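Long-range contacts in mobilization protein A (Pseudomonas aeruginosa, PDB 2NS6), which nicks one strand of plasmid DNA at the origin of transfer, as the metal-dependent relaxase that prepares the plasmid for conjugative transfer: residues M46-V50 with E133-W139; I124-I128 with A153-L159. All blocks are in the same frame, centred on the assembly; numbering follows the deposited sequence.

Contact 1. Residues M46-V50 with E133-W139; sequences MPEFV and ERPAAQW
The loop 46-50 meets the loop and short, weakly bonded helix of 133-139 through Pro47 and Phe49. Pro47 to Val50 form a type I beta turn, closed by Val50 N to Pro47 O at 3.0 Å, with Glu48 and Phe49 at its corner. Opposite, Glu133 to Pro135 run extended before the chain coils at Ala136 to Trp139, where Trp139 N bonds to Pro135 O at 2.9 Å. In register, Glu48 CA lies 6.2 Å from Glu133 CA and Phe49 CA 6.1 Å from Pro135 CA. The p rotamer of Phe49 drives its ring into the hollow between Ala136 and Trp139: Ala136 CA sits 3.8 Å above the ring centroid, almost on its normal, in a CH-pi contact, and Phe49 CE2 lies 3.7 Å from Trp139 CB. The edge of Phe49 turns toward the face of the Trp139 five-membered ring in an offset edge-to-face pair, centroids 5.7 Å apart and planes at 62°. Trp139, with chi1 t, spreads its six-membered ring beneath Pro47, whose CB lies 3.8 Å from that ring's centroid, 26° off its normal, in a second CH-pi contact. Water 1 bridges the two backbones, accepting from Phe49 N (2.9 Å) and donating to Arg134 O (2.7 Å). This aromatic and proline packing joins the loop after strand 38-44 to helix 136-139; Tyr56 of helix 53-63 touches Pro47 and takes the Trp139 NE1 hydrogen bond.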
ATOM      1  N   MET A  46       4.543  -7.416  -6.307  1.00 12.76           N
ATOM      2  CA  MET A  46       4.903  -8.546  -5.452  1.00 13.01           C
ATOM      3  C   MET A  46       5.994  -9.429  -6.067  1.00 12.90           C
ATOM      4  O   MET A  46       5.939  -9.774  -7.249  1.00 11.66           O
ATOM      5  CB  MET A  46       3.670  -9.409  -5.164  1.00 13.17           C
ATOM      6  CG  MET A  46       2.650  -8.773  -4.258  1.00 11.12           C
ATOM      7  SD  MET A  46       3.326  -8.375  -2.630  1.00 15.32           S
ATOM      8  CE  MET A  46       2.015  -7.353  -1.964  1.00  8.33           C
ATOM      9  N   PRO A  47       7.002  -9.808  -5.265  1.00 12.94           N
ATOM     10  CA  PRO A  47       8.097 -10.657  -5.748  1.00 14.36           C
ATOM     11  C   PRO A  47       7.594 -12.057  -6.063  1.00 14.86           C
ATOM     12  O   PRO A  47       6.555 -12.493  -5.550  1.00 13.87           O
ATOM     13  CB  PRO A  47       9.105 -10.623  -4.594  1.00 13.56           C
ATOM     14  CG  PRO A  47       8.245 -10.414  -3.397  1.00 13.11           C
ATOM     15  CD  PRO A  47       7.237  -9.390  -3.876  1.00 11.50           C
ATOM     16  N   GLU A  48       8.335 -12.759  -6.909  1.00 16.63           N
ATOM     17  CA  GLU A  48       7.959 -14.101  -7.342  1.00 18.82           C
ATOM     18  C   GLU A  48       7.588 -15.107  -6.244  1.00 19.08           C
ATOM     19  O   GLU A  48       6.695 -15.922  -6.449  1.00 18.80           O
ATOM     20  CB  GLU A  48       9.069 -14.671  -8.237  1.00 21.69           C
ATOM     21  CG  GLU A  48       8.864 -16.118  -8.698  1.00 27.70           C
ATOM     22  CD  GLU A  48       7.531 -16.348  -9.406  1.00 30.53           C
ATOM     23  OE1 GLU A  48       7.225 -15.627 -10.385  1.00 29.81           O
ATOM     24  OE2 GLU A  48       6.797 -17.267  -8.979  1.00 33.91           O
ATOM     25  N   PHE A  49       8.240 -15.061  -5.085  1.00 17.49           N
ATOM     26  CA  PHE A  49       7.905 -16.030  -4.042  1.00 18.18           C
ATOM     27  C   PHE A  49       6.473 -15.884  -3.506  1.00 18.86           C
ATOM     28  O   PHE A  49       5.954 -16.790  -2.858  1.00 20.33           O
ATOM     29  CB  PHE A  49       8.920 -15.956  -2.890  1.00 17.11           C
ATOM     30  CG  PHE A  49       8.686 -14.817  -1.931  1.00 18.56           C
ATOM     31  CD1 PHE A  49       7.645 -14.869  -1.009  1.00 17.73           C
ATOM     32  CD2 PHE A  49       9.510 -13.697  -1.947  1.00 18.91           C
ATOM     33  CE1 PHE A  49       7.427 -13.822  -0.114  1.00 18.95           C
ATOM     34  CE2 PHE A  49       9.302 -12.643  -1.056  1.00 17.74           C
ATOM     35  CZ  PHE A  49       8.259 -12.707  -0.139  1.00 16.62           C
ATOM     36  N   VAL A  50       5.837 -14.752  -3.785  1.00 19.21           N
ATOM     37  CA  VAL A  50       4.473 -14.481  -3.327  1.00 19.89           C
ATOM     38  C   VAL A  50       3.391 -15.080  -4.236  1.00 19.73           C
ATOM     39  O   VAL A  50       3.290 -14.703  -5.399  1.00 21.51           O
ATOM     40  CB  VAL A  50       4.235 -12.941  -3.227  1.00 20.98           C
ATOM     41  CG1 VAL A  50       2.765 -12.641  -2.973  1.00 22.55           C
ATOM     42  CG2 VAL A  50       5.093 -12.351  -2.105  1.00 20.26           C
ATOM     43  N   GLU A 133      14.816 -12.598  -7.898  1.00 18.64           N
ATOM     44  CA  GLU A 133      14.125 -13.574  -7.061  1.00 19.51           C
ATOM     45  C   GLU A 133      14.871 -13.855  -5.763  1.00 19.48           C
ATOM     46  O   GLU A 133      16.087 -14.028  -5.756  1.00 20.38           O
ATOM     47  CB  GLU A 133      13.937 -14.906  -7.798  1.00 21.00           C
ATOM     48  CG  GLU A 133      13.153 -14.834  -9.090  1.00 24.39           C
ATOM     49  CD  GLU A 133      12.445 -16.147  -9.403  1.00 27.53           C
ATOM     50  OE1 GLU A 133      11.876 -16.282 -10.506  1.00 26.07           O
ATOM     51  OE2 GLU A 133      12.452 -17.046  -8.531  1.00 30.79           O
ATOM     52  N   ARG A 134      14.128 -13.907  -4.667  1.00 16.50           N
ATOM     53  CA  ARG A 134      14.705 -14.184  -3.363  1.00 18.65           C
ATOM     54  C   ARG A 134      13.648 -14.943  -2.571  1.00 17.74           C
ATOM     55  O   ARG A 134      12.458 -14.658  -2.689  1.00 18.70           O
ATOM     56  CB  ARG A 134      15.051 -12.886  -2.612  1.00 16.31           C
ATOM     57  CG  ARG A 134      15.991 -11.920  -3.333  1.00 15.93           C
ATOM     58  CD  ARG A 134      16.218 -10.659  -2.490  1.00 16.54           C
ATOM     59  NE  ARG A 134      17.251  -9.770  -3.035  1.00 15.29           N
ATOM     60  CZ  ARG A 134      17.067  -8.920  -4.043  1.00 16.36           C
ATOM     61  NH1 ARG A 134      15.883  -8.825  -4.635  1.00 15.68           N
ATOM     62  NH2 ARG A 134      18.069  -8.156  -4.455  1.00 16.50           N
ATOM     63  N   PRO A 135      14.060 -15.951  -1.792  1.00 18.55           N
ATOM     64  CA  PRO A 135      13.089 -16.711  -0.994  1.00 17.47           C
ATOM     65  C   PRO A 135      12.462 -15.768   0.036  1.00 16.86           C
ATOM     66  O   PRO A 135      13.012 -14.707   0.317  1.00 18.03           O
ATOM     67  CB  PRO A 135      13.957 -17.781  -0.337  1.00 18.05           C
ATOM     68  CG  PRO A 135      14.981 -18.061  -1.392  1.00 20.10           C
ATOM     69  CD  PRO A 135      15.346 -16.668  -1.885  1.00 18.86           C
ATOM     70  N   ALA A 136      11.325 -16.152   0.602  1.00 16.62           N
ATOM     71  CA  ALA A 136      10.664 -15.316   1.593  1.00 17.00           C
ATOM     72  C   ALA A 136      11.593 -15.041   2.780  1.00 18.87           C
ATOM     73  O   ALA A 136      11.709 -13.905   3.240  1.00 17.90           O
ATOM     74  CB  ALA A 136       9.364 -15.989   2.077  1.00 16.41           C
ATOM     75  N   ALA A 137      12.260 -16.084   3.265  1.00 19.36           N
ATOM     76  CA  ALA A 137      13.172 -15.956   4.398  1.00 21.21           C
ATOM     77  C   ALA A 137      14.393 -15.069   4.108  1.00 22.43           C
ATOM     78  O   ALA A 137      15.108 -14.673   5.031  1.00 21.89           O
ATOM     79  CB  ALA A 137      13.640 -17.354   4.843  1.00 21.58           C
ATOM     80  N   GLN A 138      14.629 -14.754   2.835  1.00 21.13           N
ATOM     81  CA  GLN A 138      15.780 -13.926   2.457  1.00 20.62           C
ATOM     82  C   GLN A 138      15.410 -12.525   1.987  1.00 19.61           C
ATOM     83  O   GLN A 138      16.250 -11.625   1.966  1.00 19.33           O
ATOM     84  CB  GLN A 138      16.573 -14.607   1.338  1.00 18.90           C
ATOM     85  CG  GLN A 138      17.836 -13.861   0.924  1.00 19.07           C
ATOM     86  CD  GLN A 138      18.452 -14.420  -0.346  1.00 20.64           C
ATOM     87  OE1 GLN A 138      18.529 -15.633  -0.527  1.00 20.79           O
ATOM     88  NE2 GLN A 138      18.901 -13.533  -1.230  1.00 18.64           N
ATOM     89  N   TRP A 139      14.152 -12.341   1.604  1.00 19.89           N
ATOM     90  CA  TRP A 139      13.699 -11.051   1.093  1.00 17.01           C
ATOM     91  C   TRP A 139      13.914  -9.858   2.020  1.00 18.68           C
ATOM     92  O   TRP A 139      14.333  -8.792   1.569  1.00 18.63           O
ATOM     93  CB  TRP A 139      12.222 -11.142   0.689  1.00 16.43           C
ATOM     94  CG  TRP A 139      11.666  -9.871   0.094  1.00 12.16           C
ATOM     95  CD1 TRP A 139      11.065  -8.849   0.769  1.00 11.55           C
ATOM     96  CD2 TRP A 139      11.723  -9.465  -1.280  1.00  9.25           C
ATOM     97  NE1 TRP A 139      10.750  -7.834  -0.093  1.00 12.02           N
ATOM     98  CE2 TRP A 139      11.142  -8.180  -1.358  1.00  8.76           C
ATOM     99  CE3 TRP A 139      12.214 -10.057  -2.451  1.00 11.70           C
ATOM    100  CZ2 TRP A 139      11.037  -7.471  -2.562  1.00  9.45           C
ATOM    101  CZ3 TRP A 139      12.111  -9.351  -3.656  1.00  7.42           C
ATOM    102  CH2 TRP A 139      11.527  -8.072  -3.698  1.00 10.55           C
TER
HETATM  103  O   HOH W   1      10.992 -14.058  -4.912  1.00 17.10           O

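Contact 2. Residues I124-I128 with A153-L159; sequences ISERI and AQKTEAL
Beyond strand 117-124 the chain turns through an inverse gamma turn centred on Glu126, then runs extended alongside 153-159, the end-to-end directions 131° apart. Arg127 pairs with Lys155 (CA to CA 4.5 Å), flanked by Thr156 N to Glu126 O (3.2 Å) and Ile128 N to Gln154 O (2.8 Å, nearly linear). These two bonds bracket a single antiparallel beta bridge, which ties the segment following strand 117-124 of the five-stranded relaxase sheet to the loop leading into helix 164-181. Water 3 extends the pairing, donating to Ile128 O (2.8 Å) and accepting from Gln154 N (2.8 Å). The m,m bend of Arg127 brings NH1 to Ala153 O at 2.8 Å; NH1 also bonds to Lys141 O. Lys155 CE covers one guanidinium face, leaving Lys155 NZ 3.2 Å from Arg127 NH2; Glu64 offsets this crowding of like charges through a salt bridge to the lysine and a long, weak ion pair to the arginine. Glu126 OE2 pairs with Arg69, while water 2 donates to Glu126 OE1 (2.6 Å) and Thr156 O (2.7 Å) and accepts from Leu159 N (2.9 Å). Thr156 OG1 receives Ala158 N at 3.2 Å in an ST turn and also bonds to Glu102.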
ATOM      1  N   ILE A 124       2.119   0.209   2.120  1.00 15.18           N
ATOM      2  CA  ILE A 124       3.300   0.167   1.270  1.00 13.68           C
ATOM      3  C   ILE A 124       4.499  -0.412   1.982  1.00 15.34           C
ATOM      4  O   ILE A 124       4.862   0.034   3.073  1.00 13.96           O
ATOM      5  CB  ILE A 124       3.686   1.574   0.824  1.00 14.92           C
ATOM      6  CG1 ILE A 124       2.451   2.300   0.293  1.00 13.56           C
ATOM      7  CG2 ILE A 124       4.784   1.508  -0.222  1.00 12.07           C
ATOM      8  CD1 ILE A 124       2.744   3.702  -0.175  1.00 16.63           C
ATOM      9  N   SER A 125       5.113  -1.413   1.359  1.00 16.66           N
ATOM     10  CA  SER A 125       6.305  -2.050   1.906  1.00 16.87           C
ATOM     11  C   SER A 125       7.488  -1.249   1.380  1.00 17.36           C
ATOM     12  O   SER A 125       7.608  -1.028   0.173  1.00 16.85           O
ATOM     13  CB  SER A 125       6.405  -3.493   1.410  1.00 18.66           C
ATOM     14  OG  SER A 125       7.683  -4.034   1.692  1.00 19.71           O
ATOM     15  N   GLU A 126       8.362  -0.817   2.281  1.00 17.43           N
ATOM     16  CA  GLU A 126       9.518  -0.026   1.887  1.00 16.82           C
ATOM     17  C   GLU A 126      10.706  -0.865   1.443  1.00 17.45           C
ATOM     18  O   GLU A 126      11.828  -0.677   1.916  1.00 19.61           O
ATOM     19  CB  GLU A 126       9.919   0.909   3.028  1.00 16.91           C
ATOM     20  CG  GLU A 126       8.941   2.053   3.228  1.00 16.30           C
ATOM     21  CD  GLU A 126       9.072   2.681   4.599  1.00 17.54           C
ATOM     22  OE1 GLU A 126       9.236   3.913   4.680  1.00 18.20           O
ATOM     23  OE2 GLU A 126       9.006   1.930   5.591  1.00 20.49           O
ATOM     24  N   ARG A 127      10.437  -1.787   0.522  1.00 14.48           N
ATOM     25  CA  ARG A 127      11.445  -2.673  -0.049  1.00 14.96           C
ATOM     26  C   ARG A 127      11.356  -2.508  -1.553  1.00 16.06           C
ATOM     27  O   ARG A 127      10.275  -2.567  -2.131  1.00 15.80           O
ATOM     28  CB  ARG A 127      11.156  -4.134   0.319  1.00 15.40           C
ATOM     29  CG  ARG A 127      11.302  -4.437   1.804  1.00 14.76           C
ATOM     30  CD  ARG A 127      12.772  -4.648   2.173  1.00 16.73           C
ATOM     31  NE  ARG A 127      12.976  -4.783   3.612  1.00 14.83           N
ATOM     32  CZ  ARG A 127      14.096  -5.230   4.164  1.00 15.21           C
ATOM     33  NH1 ARG A 127      15.110  -5.593   3.392  1.00 15.84           N
ATOM     34  NH2 ARG A 127      14.209  -5.304   5.481  1.00 15.07           N
ATOM     35  N   ILE A 128      12.502  -2.301  -2.182  1.00 16.34           N
ATOM     36  CA  ILE A 128      12.570  -2.097  -3.618  1.00 15.18           C
ATOM     37  C   ILE A 128      12.591  -3.410  -4.384  1.00 15.74           C
ATOM     38  O   ILE A 128      13.515  -4.217  -4.229  1.00 15.85           O
ATOM     39  CB  ILE A 128      13.834  -1.288  -3.966  1.00 15.73           C
ATOM     40  CG1 ILE A 128      13.800   0.042  -3.211  1.00 14.17           C
ATOM     41  CG2 ILE A 128      13.935  -1.075  -5.471  1.00 15.44           C
ATOM     42  CD1 ILE A 128      15.088   0.836  -3.277  1.00 15.36           C
ATOM     43  N   ALA A 153      16.039  -7.571  -0.215  1.00 17.24           N
ATOM     44  CA  ALA A 153      15.682  -6.483  -1.112  1.00 16.83           C
ATOM     45  C   ALA A 153      16.165  -5.215  -0.431  1.00 17.16           C
ATOM     46  O   ALA A 153      16.154  -5.127   0.799  1.00 18.26           O
ATOM     47  CB  ALA A 153      14.172  -6.435  -1.313  1.00 15.65           C
ATOM     48  N   GLN A 154      16.599  -4.243  -1.228  1.00 16.34           N
ATOM     49  CA  GLN A 154      17.092  -2.978  -0.700  1.00 16.49           C
ATOM     50  C   GLN A 154      15.931  -2.156  -0.151  1.00 18.74           C
ATOM     51  O   GLN A 154      14.826  -2.186  -0.698  1.00 16.92           O
ATOM     52  CB  GLN A 154      17.815  -2.193  -1.805  1.00 18.48           C
ATOM     53  CG  GLN A 154      18.303  -0.807  -1.394  1.00 22.31           C
ATOM     54  CD  GLN A 154      19.110  -0.110  -2.492  1.00 24.61           C
ATOM     55  OE1 GLN A 154      18.781  -0.204  -3.677  1.00 26.39           O
ATOM     56  NE2 GLN A 154      20.159   0.606  -2.094  1.00 23.84           N
ATOM     57  N   LYS A 155      16.179  -1.443   0.943  1.00 17.52           N
ATOM     58  CA  LYS A 155      15.153  -0.607   1.554  1.00 20.07           C
ATOM     59  C   LYS A 155      15.147   0.762   0.882  1.00 18.42           C
ATOM     60  O   LYS A 155      16.160   1.193   0.337  1.00 18.64           O
ATOM     61  CB  LYS A 155      15.432  -0.428   3.049  1.00 21.69           C
ATOM     62  CG  LYS A 155      15.127  -1.642   3.926  1.00 22.52           C
ATOM     63  CD  LYS A 155      15.689  -1.437   5.336  1.00 24.79           C
ATOM     64  CE  LYS A 155      15.213  -2.504   6.327  1.00 29.25           C
ATOM     65  NZ  LYS A 155      13.771  -2.359   6.723  1.00 30.01           N
ATOM     66  N   THR A 156      14.000   1.437   0.890  1.00 20.25           N
ATOM     67  CA  THR A 156      13.935   2.765   0.301  1.00 17.78           C
ATOM     68  C   THR A 156      13.745   3.801   1.392  1.00 19.27           C
ATOM     69  O   THR A 156      13.108   3.533   2.411  1.00 19.36           O
ATOM     70  CB  THR A 156      12.799   2.911  -0.718  1.00 16.81           C
ATOM     71  OG1 THR A 156      12.825   4.241  -1.252  1.00 14.38           O
ATOM     72  CG2 THR A 156      11.447   2.660  -0.074  1.00 16.93           C
ATOM     73  N   GLU A 157      14.306   4.985   1.179  1.00 18.43           N
ATOM     74  CA  GLU A 157      14.189   6.062   2.150  1.00 18.94           C
ATOM     75  C   GLU A 157      13.204   7.119   1.661  1.00 18.29           C
ATOM     76  O   GLU A 157      12.948   8.098   2.357  1.00 18.87           O
ATOM     77  CB  GLU A 157      15.549   6.733   2.366  1.00 19.55           C
ATOM     78  CG  GLU A 157      16.707   5.777   2.639  1.00 19.58           C
ATOM     79  CD  GLU A 157      16.472   4.900   3.837  1.00 20.39           C
ATOM     80  OE1 GLU A 157      16.187   5.439   4.926  1.00 23.00           O
ATOM     81  OE2 GLU A 157      16.576   3.662   3.696  1.00 24.87           O
ATOM     82  N   ALA A 158      12.646   6.911   0.473  1.00 16.88           N
ATOM     83  CA  ALA A 158      11.723   7.870  -0.128  1.00 18.91           C
ATOM     84  C   ALA A 158      10.499   8.270   0.690  1.00 18.27           C
ATOM     85  O   ALA A 158       9.941   9.351   0.484  1.00 20.63           O
ATOM     86  CB  ALA A 158      11.277   7.358  -1.502  1.00 18.77           C
ATOM     87  N   LEU A 159      10.065   7.412   1.606  1.00 18.11           N
ATOM     88  CA  LEU A 159       8.892   7.718   2.423  1.00 20.94           C
ATOM     89  C   LEU A 159       9.201   8.330   3.794  1.00 23.13           C
ATOM     90  O   LEU A 159       8.282   8.573   4.574  1.00 23.82           O
ATOM     91  CB  LEU A 159       8.057   6.453   2.626  1.00 21.60           C
ATOM     92  CG  LEU A 159       7.130   5.976   1.498  1.00 22.41           C
ATOM     93  CD1 LEU A 159       7.784   6.118   0.137  1.00 22.16           C
ATOM     94  CD2 LEU A 159       6.735   4.544   1.782  1.00 19.80           C
TER
HETATM   95  O   HOH W   2      10.941   5.010   2.999  1.00 19.57           O
HETATM   96  O   HOH W   3      16.291  -4.236  -4.031  1.00 13.85           O

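Contacts 1 and 2 alternate along the chain: 133-139 falls between 124-128 and 153-159, and 46-50 precedes them all. Their centres are 15 Å apart, yet they touch at Trp139, where Trp139 O and Ala153 N lie 2.8 Å apart, a probable hydrogen bond, and Trp139 NE1 packs 3.7 Å from Arg127 CB. Tyr56 of helix 53-63 also links them, bonding to Trp139 in contact 1 and Ser125 in contact 2. Neither contact supplies a metal ligand. The side chain of Pro47 lies about 12 Å from a bound manganese ion and that of Ile124 about 11 Å from a bound manganese ion, and Ile124 is about 10 Å from the side chain of the metal ligand His121.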